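Local atomic coordinates of KLLA0E08119p (Kluyveromyces lactis, PDB entry 3VA7), a protein that probably carboxylates urea to urea-1-carboxylate with ATP, bicarbonate and biotin, this chain being the urea carboxylase part of a longer enzyme that probably also hydrolyses the product. Residues Cys476-Leu481 and Pro537-His542; Thr545-Ser550 and Ile569-Gly574. All blocks are in the same frame, centred on the assembly; numbering follows the deposited sequence.

Contact 1: residues Cys476-Leu481 and Pro537-His542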
ATOM      1  N   CYS A 476       7.418   1.086  23.337  1.00 52.71           N
ATOM      2  CA  CYS A 476       6.268   1.887  23.713  1.00 52.97           C
ATOM      3  C   CYS A 476       5.151   1.638  22.677  1.00 51.83           C
ATOM      4  O   CYS A 476       4.966   2.430  21.735  1.00 52.02           O
ATOM      5  CB  CYS A 476       6.648   3.360  23.823  1.00 53.38           C
ATOM      6  SG  CYS A 476       5.212   4.419  24.210  1.00 58.85           S
ATOM      7  N   ALA A 477       4.421   0.534  22.859  1.00 49.70           N
ATOM      8  CA  ALA A 477       3.669  -0.082  21.774  1.00 48.47           C
ATOM      9  C   ALA A 477       2.674  -1.179  22.209  1.00 47.86           C
ATOM     10  O   ALA A 477       2.747  -1.705  23.322  1.00 47.65           O
ATOM     11  CB  ALA A 477       4.666  -0.703  20.791  1.00 48.05           C
ATOM     12  N   PHE A 478       1.767  -1.582  21.331  1.00 46.67           N
ATOM     13  CA  PHE A 478       1.044  -2.808  21.665  1.00 46.49           C
ATOM     14  C   PHE A 478       1.377  -3.960  20.720  1.00 46.35           C
ATOM     15  O   PHE A 478       2.134  -3.785  19.804  1.00 46.90           O
ATOM     16  CB  PHE A 478      -0.469  -2.561  21.891  1.00 46.14           C
ATOM     17  CG  PHE A 478      -1.243  -2.201  20.658  1.00 44.14           C
ATOM     18  CD1 PHE A 478      -1.835  -3.195  19.875  1.00 43.57           C
ATOM     19  CD2 PHE A 478      -1.418  -0.878  20.300  1.00 43.82           C
ATOM     20  CE1 PHE A 478      -2.584  -2.877  18.748  1.00 41.72           C
ATOM     21  CE2 PHE A 478      -2.169  -0.535  19.172  1.00 42.70           C
ATOM     22  CZ  PHE A 478      -2.758  -1.546  18.401  1.00 43.53           C
ATOM     23  N   GLU A 479       0.833  -5.139  20.940  1.00 46.81           N
ATOM     24  CA  GLU A 479       1.195  -6.285  20.126  1.00 47.21           C
ATOM     25  C   GLU A 479      -0.043  -7.099  19.892  1.00 46.77           C
ATOM     26  O   GLU A 479      -0.823  -7.304  20.799  1.00 46.87           O
ATOM     27  CB  GLU A 479       2.273  -7.132  20.832  1.00 47.67           C
ATOM     28  CG  GLU A 479       2.646  -8.450  20.108  1.00 49.31           C
ATOM     29  CD  GLU A 479       3.646  -9.337  20.882  1.00 51.76           C
ATOM     30  OE1 GLU A 479       3.758 -10.553  20.533  1.00 48.57           O
ATOM     31  OE2 GLU A 479       4.307  -8.806  21.823  1.00 51.10           O
ATOM     32  N   VAL A 480      -0.206  -7.593  18.679  1.00 46.85           N
ATOM     33  CA  VAL A 480      -1.422  -8.265  18.324  1.00 47.18           C
ATOM     34  C   VAL A 480      -1.352  -9.768  18.626  1.00 48.33           C
ATOM     35  O   VAL A 480      -0.795 -10.560  17.836  1.00 49.54           O
ATOM     36  CB  VAL A 480      -1.737  -8.031  16.839  1.00 47.16           C
ATOM     37  CG1 VAL A 480      -3.010  -8.760  16.451  1.00 46.42           C
ATOM     38  CG2 VAL A 480      -1.843  -6.542  16.547  1.00 44.59           C
ATOM     39  N   LEU A 481      -1.922 -10.172  19.752  1.00 48.42           N
ATOM     40  CA  LEU A 481      -1.993 -11.600  20.077  1.00 48.61           C
ATOM     41  C   LEU A 481      -2.964 -12.340  19.187  1.00 49.27           C
ATOM     42  O   LEU A 481      -2.814 -13.544  19.009  1.00 50.36           O
ATOM     43  CB  LEU A 481      -2.429 -11.820  21.526  1.00 48.66           C
ATOM     44  CG  LEU A 481      -1.447 -11.827  22.704  1.00 47.12           C
ATOM     45  CD1 LEU A 481      -0.051 -11.344  22.344  1.00 42.04           C
ATOM     46  CD2 LEU A 481      -2.080 -10.998  23.831  1.00 45.93           C
ATOM     47  N   PRO A 537      -9.651  -7.859  18.114  1.00 41.10           N
ATOM     48  CA  PRO A 537      -8.319  -8.448  18.356  1.00 41.45           C
ATOM     49  C   PRO A 537      -8.099  -8.733  19.822  1.00 42.19           C
ATOM     50  O   PRO A 537      -8.838  -8.203  20.638  1.00 42.89           O
ATOM     51  CB  PRO A 537      -7.396  -7.290  17.998  1.00 40.85           C
ATOM     52  CG  PRO A 537      -8.176  -6.074  18.445  1.00 39.87           C
ATOM     53  CD  PRO A 537      -9.582  -6.385  18.005  1.00 40.59           C
ATOM     54  N   LYS A 538      -7.100  -9.527  20.185  1.00 42.95           N
ATOM     55  CA  LYS A 538      -6.627  -9.444  21.565  1.00 43.87           C
ATOM     56  C   LYS A 538      -5.248  -8.832  21.520  1.00 43.69           C
ATOM     57  O   LYS A 538      -4.428  -9.231  20.712  1.00 43.60           O
ATOM     58  CB  LYS A 538      -6.720 -10.761  22.407  1.00 44.37           C
ATOM     59  CG  LYS A 538      -6.714 -12.121  21.678  1.00 48.81           C
ATOM     60  CD  LYS A 538      -7.724 -13.228  22.229  1.00 52.91           C
ATOM     61  CE  LYS A 538      -7.607 -13.553  23.759  1.00 56.41           C
ATOM     62  NZ  LYS A 538      -6.211 -13.780  24.303  1.00 56.34           N
ATOM     63  N   LEU A 539      -5.017  -7.835  22.362  1.00 43.34           N
ATOM     64  CA  LEU A 539      -3.798  -7.074  22.294  1.00 44.08           C
ATOM     65  C   LEU A 539      -3.014  -7.132  23.597  1.00 44.96           C
ATOM     66  O   LEU A 539      -3.593  -7.050  24.660  1.00 45.63           O
ATOM     67  CB  LEU A 539      -4.121  -5.610  21.987  1.00 43.81           C
ATOM     68  CG  LEU A 539      -5.121  -5.257  20.882  1.00 42.81           C
ATOM     69  CD1 LEU A 539      -5.333  -3.732  20.921  1.00 39.17           C
ATOM     70  CD2 LEU A 539      -4.632  -5.749  19.504  1.00 37.61           C
ATOM     71  N   LEU A 540      -1.695  -7.250  23.505  1.00 45.50           N
ATOM     72  CA  LEU A 540      -0.837  -7.169  24.661  1.00 46.26           C
ATOM     73  C   LEU A 540      -0.202  -5.785  24.700  1.00 46.63           C
ATOM     74  O   LEU A 540       0.357  -5.318  23.727  1.00 46.64           O
ATOM     75  CB  LEU A 540       0.237  -8.263  24.613  1.00 46.56           C
ATOM     76  CG  LEU A 540       1.457  -8.298  25.567  1.00 47.64           C
ATOM     77  CD1 LEU A 540       1.072  -7.957  27.003  1.00 49.08           C
ATOM     78  CD2 LEU A 540       2.130  -9.684  25.517  1.00 47.58           C
ATOM     79  N   PHE A 541      -0.305  -5.122  25.831  1.00 47.13           N
ATOM     80  CA  PHE A 541       0.231  -3.794  25.924  1.00 47.77           C
ATOM     81  C   PHE A 541       1.592  -3.837  26.599  1.00 49.06           C
ATOM     82  O   PHE A 541       1.742  -4.487  27.649  1.00 49.89           O
ATOM     83  CB  PHE A 541      -0.735  -2.903  26.686  1.00 46.71           C
ATOM     84  CG  PHE A 541      -1.787  -2.292  25.831  1.00 44.45           C
ATOM     85  CD1 PHE A 541      -1.659  -0.980  25.381  1.00 43.96           C
ATOM     86  CD2 PHE A 541      -2.904  -3.012  25.470  1.00 42.44           C
ATOM     87  CE1 PHE A 541      -2.636  -0.407  24.595  1.00 43.26           C
ATOM     88  CE2 PHE A 541      -3.888  -2.449  24.666  1.00 40.84           C
ATOM     89  CZ  PHE A 541      -3.758  -1.166  24.223  1.00 41.21           C
ATOM     90  N   HIS A 542       2.566  -3.150  26.008  1.00 49.26           N
ATOM     91  CA  HIS A 542       3.946  -3.243  26.466  1.00 50.18           C
ATOM     92  C   HIS A 542       4.337  -2.026  27.231  1.00 50.25           C
ATOM     93  O   HIS A 542       5.496  -1.849  27.661  1.00 50.20           O
ATOM     94  CB  HIS A 542       4.879  -3.453  25.286  1.00 49.98           C
ATOM     95  CG  HIS A 542       4.906  -4.866  24.850  1.00 51.40           C
ATOM     96  ND1 HIS A 542       4.373  -5.286  23.651  1.00 51.77           N
ATOM     97  CD2 HIS A 542       5.321  -5.981  25.496  1.00 53.27           C
ATOM     98  CE1 HIS A 542       4.507  -6.596  23.551  1.00 52.62           C
ATOM     99  NE2 HIS A 542       5.077  -7.043  24.658  1.00 53.92           N
TER

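Contact 2: residues Thr545-Ser550 and Ile569-Gly574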
ATOM      1  N   THR A 545      -1.163   3.185  29.195  1.00 51.64           N
ATOM      2  CA  THR A 545      -1.971   4.173  28.479  1.00 50.59           C
ATOM      3  C   THR A 545      -3.422   4.119  28.942  1.00 49.51           C
ATOM      4  O   THR A 545      -3.755   3.348  29.831  1.00 50.50           O
ATOM      5  CB  THR A 545      -1.871   3.937  26.910  1.00 50.86           C
ATOM      6  OG1 THR A 545      -2.600   4.945  26.182  1.00 49.98           O
ATOM      7  CG2 THR A 545      -2.353   2.540  26.525  1.00 50.39           C
ATOM      8  N   VAL A 546      -4.270   4.928  28.309  1.00 47.53           N
ATOM      9  CA  VAL A 546      -5.707   4.890  28.469  1.00 44.91           C
ATOM     10  C   VAL A 546      -6.371   4.407  27.149  1.00 43.62           C
ATOM     11  O   VAL A 546      -5.876   4.675  26.088  1.00 43.72           O
ATOM     12  CB  VAL A 546      -6.247   6.302  28.903  1.00 45.49           C
ATOM     13  CG1 VAL A 546      -7.712   6.236  29.271  1.00 44.89           C
ATOM     14  CG2 VAL A 546      -5.414   6.918  30.044  1.00 42.53           C
ATOM     15  N   ILE A 547      -7.516   3.736  27.240  1.00 41.87           N
ATOM     16  CA  ILE A 547      -8.177   3.048  26.144  1.00 39.77           C
ATOM     17  C   ILE A 547      -9.664   3.317  26.242  1.00 39.68           C
ATOM     18  O   ILE A 547     -10.168   3.590  27.326  1.00 39.58           O
ATOM     19  CB  ILE A 547      -7.865   1.507  26.285  1.00 40.15           C
ATOM     20  CG1 ILE A 547      -6.833   1.087  25.252  1.00 40.93           C
ATOM     21  CG2 ILE A 547      -9.090   0.526  26.288  1.00 37.70           C
ATOM     22  CD1 ILE A 547      -5.484   1.740  25.473  1.00 39.89           C
ATOM     23  N   ALA A 548     -10.395   3.218  25.143  1.00 38.69           N
ATOM     24  CA  ALA A 548     -11.830   3.254  25.250  1.00 37.56           C
ATOM     25  C   ALA A 548     -12.361   2.524  24.082  1.00 37.56           C
ATOM     26  O   ALA A 548     -11.659   2.388  23.093  1.00 38.39           O
ATOM     27  CB  ALA A 548     -12.304   4.660  25.230  1.00 37.90           C
ATOM     28  N   VAL A 549     -13.588   2.022  24.189  1.00 37.30           N
ATOM     29  CA  VAL A 549     -14.232   1.313  23.069  1.00 36.19           C
ATOM     30  C   VAL A 549     -15.615   1.896  22.877  1.00 36.65           C
ATOM     31  O   VAL A 549     -16.324   2.178  23.836  1.00 37.03           O
ATOM     32  CB  VAL A 549     -14.310  -0.202  23.310  1.00 35.73           C
ATOM     33  CG1 VAL A 549     -14.937  -0.911  22.142  1.00 31.65           C
ATOM     34  CG2 VAL A 549     -12.900  -0.759  23.534  1.00 35.65           C
ATOM     35  N   SER A 550     -15.997   2.112  21.636  1.00 36.57           N
ATOM     36  CA  SER A 550     -17.279   2.744  21.372  1.00 36.55           C
ATOM     37  C   SER A 550     -17.814   2.170  20.085  1.00 36.20           C
ATOM     38  O   SER A 550     -17.021   1.677  19.280  1.00 37.15           O
ATOM     39  CB  SER A 550     -17.134   4.277  21.287  1.00 36.22           C
ATOM     40  OG  SER A 550     -18.410   4.869  21.473  1.00 35.31           O
ATOM     41  N   ILE A 569     -10.648   3.559  30.131  1.00 49.67           N
ATOM     42  CA  ILE A 569      -9.961   2.520  30.879  1.00 50.57           C
ATOM     43  C   ILE A 569      -8.456   2.680  30.909  1.00 51.51           C
ATOM     44  O   ILE A 569      -7.841   2.759  29.862  1.00 51.36           O
ATOM     45  CB  ILE A 569     -10.294   1.185  30.284  1.00 50.89           C
ATOM     46  CG1 ILE A 569     -11.794   1.015  30.410  1.00 50.91           C
ATOM     47  CG2 ILE A 569      -9.493   0.045  30.985  1.00 49.51           C
ATOM     48  CD1 ILE A 569     -12.373   0.725  29.121  1.00 54.15           C
ATOM     49  N   GLU A 570      -7.884   2.696  32.120  1.00 53.25           N
ATOM     50  CA  GLU A 570      -6.423   2.729  32.375  1.00 54.98           C
ATOM     51  C   GLU A 570      -5.742   1.351  32.225  1.00 54.74           C
ATOM     52  O   GLU A 570      -6.094   0.410  32.910  1.00 55.20           O
ATOM     53  CB  GLU A 570      -6.139   3.310  33.772  1.00 55.77           C
ATOM     54  CG  GLU A 570      -5.994   4.864  33.847  1.00 60.18           C
ATOM     55  CD  GLU A 570      -6.359   5.444  35.242  1.00 68.08           C
ATOM     56  OE1 GLU A 570      -5.586   6.301  35.775  1.00 69.31           O
ATOM     57  OE2 GLU A 570      -7.426   5.037  35.806  1.00 70.71           O
ATOM     58  N   VAL A 571      -4.770   1.246  31.318  1.00 55.05           N
ATOM     59  CA  VAL A 571      -4.138  -0.044  30.957  1.00 54.78           C
ATOM     60  C   VAL A 571      -2.712  -0.052  31.482  1.00 55.24           C
ATOM     61  O   VAL A 571      -2.021   0.978  31.477  1.00 54.56           O
ATOM     62  CB  VAL A 571      -4.145  -0.303  29.410  1.00 54.99           C
ATOM     63  CG1 VAL A 571      -3.264  -1.478  29.045  1.00 54.44           C
ATOM     64  CG2 VAL A 571      -5.553  -0.545  28.877  1.00 52.92           C
ATOM     65  N   LYS A 572      -2.259  -1.212  31.938  1.00 56.17           N
ATOM     66  CA  LYS A 572      -1.024  -1.213  32.725  1.00 57.08           C
ATOM     67  C   LYS A 572       0.292  -1.529  31.983  1.00 56.74           C
ATOM     68  O   LYS A 572       1.258  -0.764  32.100  1.00 57.98           O
ATOM     69  CB  LYS A 572      -1.178  -2.005  34.044  1.00 56.87           C
ATOM     70  CG  LYS A 572      -1.270  -1.092  35.287  1.00 59.26           C
ATOM     71  CD  LYS A 572      -1.576  -1.829  36.641  1.00 62.48           C
ATOM     72  CE  LYS A 572      -0.859  -3.193  36.823  1.00 63.07           C
ATOM     73  NZ  LYS A 572      -1.683  -4.332  36.286  1.00 63.13           N
ATOM     74  N   ARG A 573       0.353  -2.626  31.244  1.00 55.24           N
ATOM     75  CA  ARG A 573       1.658  -3.143  30.794  1.00 54.81           C
ATOM     76  C   ARG A 573       1.741  -4.552  31.272  1.00 53.85           C
ATOM     77  O   ARG A 573       1.754  -4.804  32.481  1.00 53.76           O
ATOM     78  CB  ARG A 573       2.871  -2.377  31.330  1.00 54.78           C
ATOM     79  CG  ARG A 573       4.175  -3.123  31.061  1.00 57.88           C
ATOM     80  CD  ARG A 573       5.398  -2.293  31.367  1.00 64.70           C
ATOM     81  NE  ARG A 573       6.614  -2.999  30.945  1.00 72.23           N
ATOM     82  CZ  ARG A 573       7.867  -2.701  31.336  1.00 75.86           C
ATOM     83  NH1 ARG A 573       8.108  -1.695  32.196  1.00 75.75           N
ATOM     84  NH2 ARG A 573       8.896  -3.419  30.867  1.00 75.37           N
ATOM     85  N   GLY A 574       1.784  -5.472  30.317  1.00 52.84           N
ATOM     86  CA  GLY A 574       1.414  -6.840  30.596  1.00 52.06           C
ATOM     87  C   GLY A 574      -0.096  -7.010  30.482  1.00 51.82           C
ATOM     88  O   GLY A 574      -0.590  -8.128  30.542  1.00 51.43           O
TER

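Contact 1: residues Cys476-Leu481 and Pro537-His542
Strands 477-480 and 538-541 run antiparallel in a six-stranded sheet of the carboxyltransferase region, with Phe478 opposite Phe541 and Val480 opposite Leu539 on the face turned to a second sheet. Between these two pairs, Glu479 and Leu540 exchange a pair of backbone hydrogen bonds, Glu479 N to Leu540 O and Leu540 N to Glu479 O, each 2.8 Å. Ala477 O accepts a further hydrogen bond from His542 N at 3.1 Å.

The first torsion of Phe478 places CG between the backbone N and the carbonyl carbon (chi1 69°), and from there the ring extends toward Leu539. Its CB lies over the middle of one face of the Phe541 ring, 4.0 Å from the centroid, as a CH-pi contact. The two ring planes are 30° apart but slid past each other, so overlap is slight. Leu539 meets the Phe478 ring obliquely: both its methyls, CD1 and CD2, come within 3.6 Å of Phe478 CE1, and CD2 also touches Val480 CG2. Replacing Leu539 with an alanine is likely to open a gap beside Phe478 CE1 and Val480 CG2 and let the Phe478 ring shift. On the other face, Leu481 CD2 rests on Leu540 CB at 3.7 Å.

Contact 2: residues Thr545-Ser550 and Ile569-Gly574
Ile547 and Val571 meet aslant in the carboxyltransferase region, on the face of the sheet that also carries Thr545 and Ile569. The contact is made by one branch of the valine: its CG2, anti to the carbonyl carbon and beside its own N, lies 4.0 Å from Ile547 CB and also touches Ile547 CD1. The second neighbour of Ile547 across the contact is Ile569, whose CB sits 4.2 Å from Ile547 CG2. The two branches of Ile547 thus serve different residues, CD1 the valine and CG2 the isoleucine. Leu590 and Ile592 of the neighbouring strand 587-592 also touch this side chain.

Val546 points to the other face, beside Glu570. Its CG1 is anti to the backbone N (chi1 -172°) and comes within 3.5 Å of Ile569 O, whereas CG2 only skims the aliphatic CG of the glutamate, whose side chain is exposed.

Strands 545-550 and 569-571 are antiparallel, and Ile547 and Ile569 exchange N-H and C=O in both directions, Ile547 N to Ile569 O being 2.8 Å. The Thr545 and Val571 pair is less even: Val571 N to Thr545 O is 2.8 Å and nearly straight (169° at the hydrogen), but Thr545 N to Val571 O stretches to 3.3 Å, with the donor tilted 35° from the carbonyl plane.

Strand 569-571, outermost in its five-stranded sheet within this chain, pairs there with 545-550 through four backbone N-H...O=C hydrogen bonds and branched aliphatic packing. With no salt bridge between the segments, this join of neutral groups probably depends little on ionisation.

How the contacts relate
Along the chain both segments of contact 1 precede those of contact 2, and strand 538-541 is followed directly by strand 545-550, yet the two strands belong to different antiparallel sheets, of six and five strands. The centres of the contacts lie about 11 Å apart. Phe541 joins them: its CZ packs 3.6 Å from Ile547 CD1, and its CG is equally close to Val571 CG1. At the backbone, Gly574 N and Phe541 O, 2.8 Å apart, probably form a hydrogen bond. This packing is consistent with the two sheets sharing a hydrophobic interior in the carboxyltransferase region, and neither contact supplies a residue to the biotin, urea or sodium sites seen in this structure.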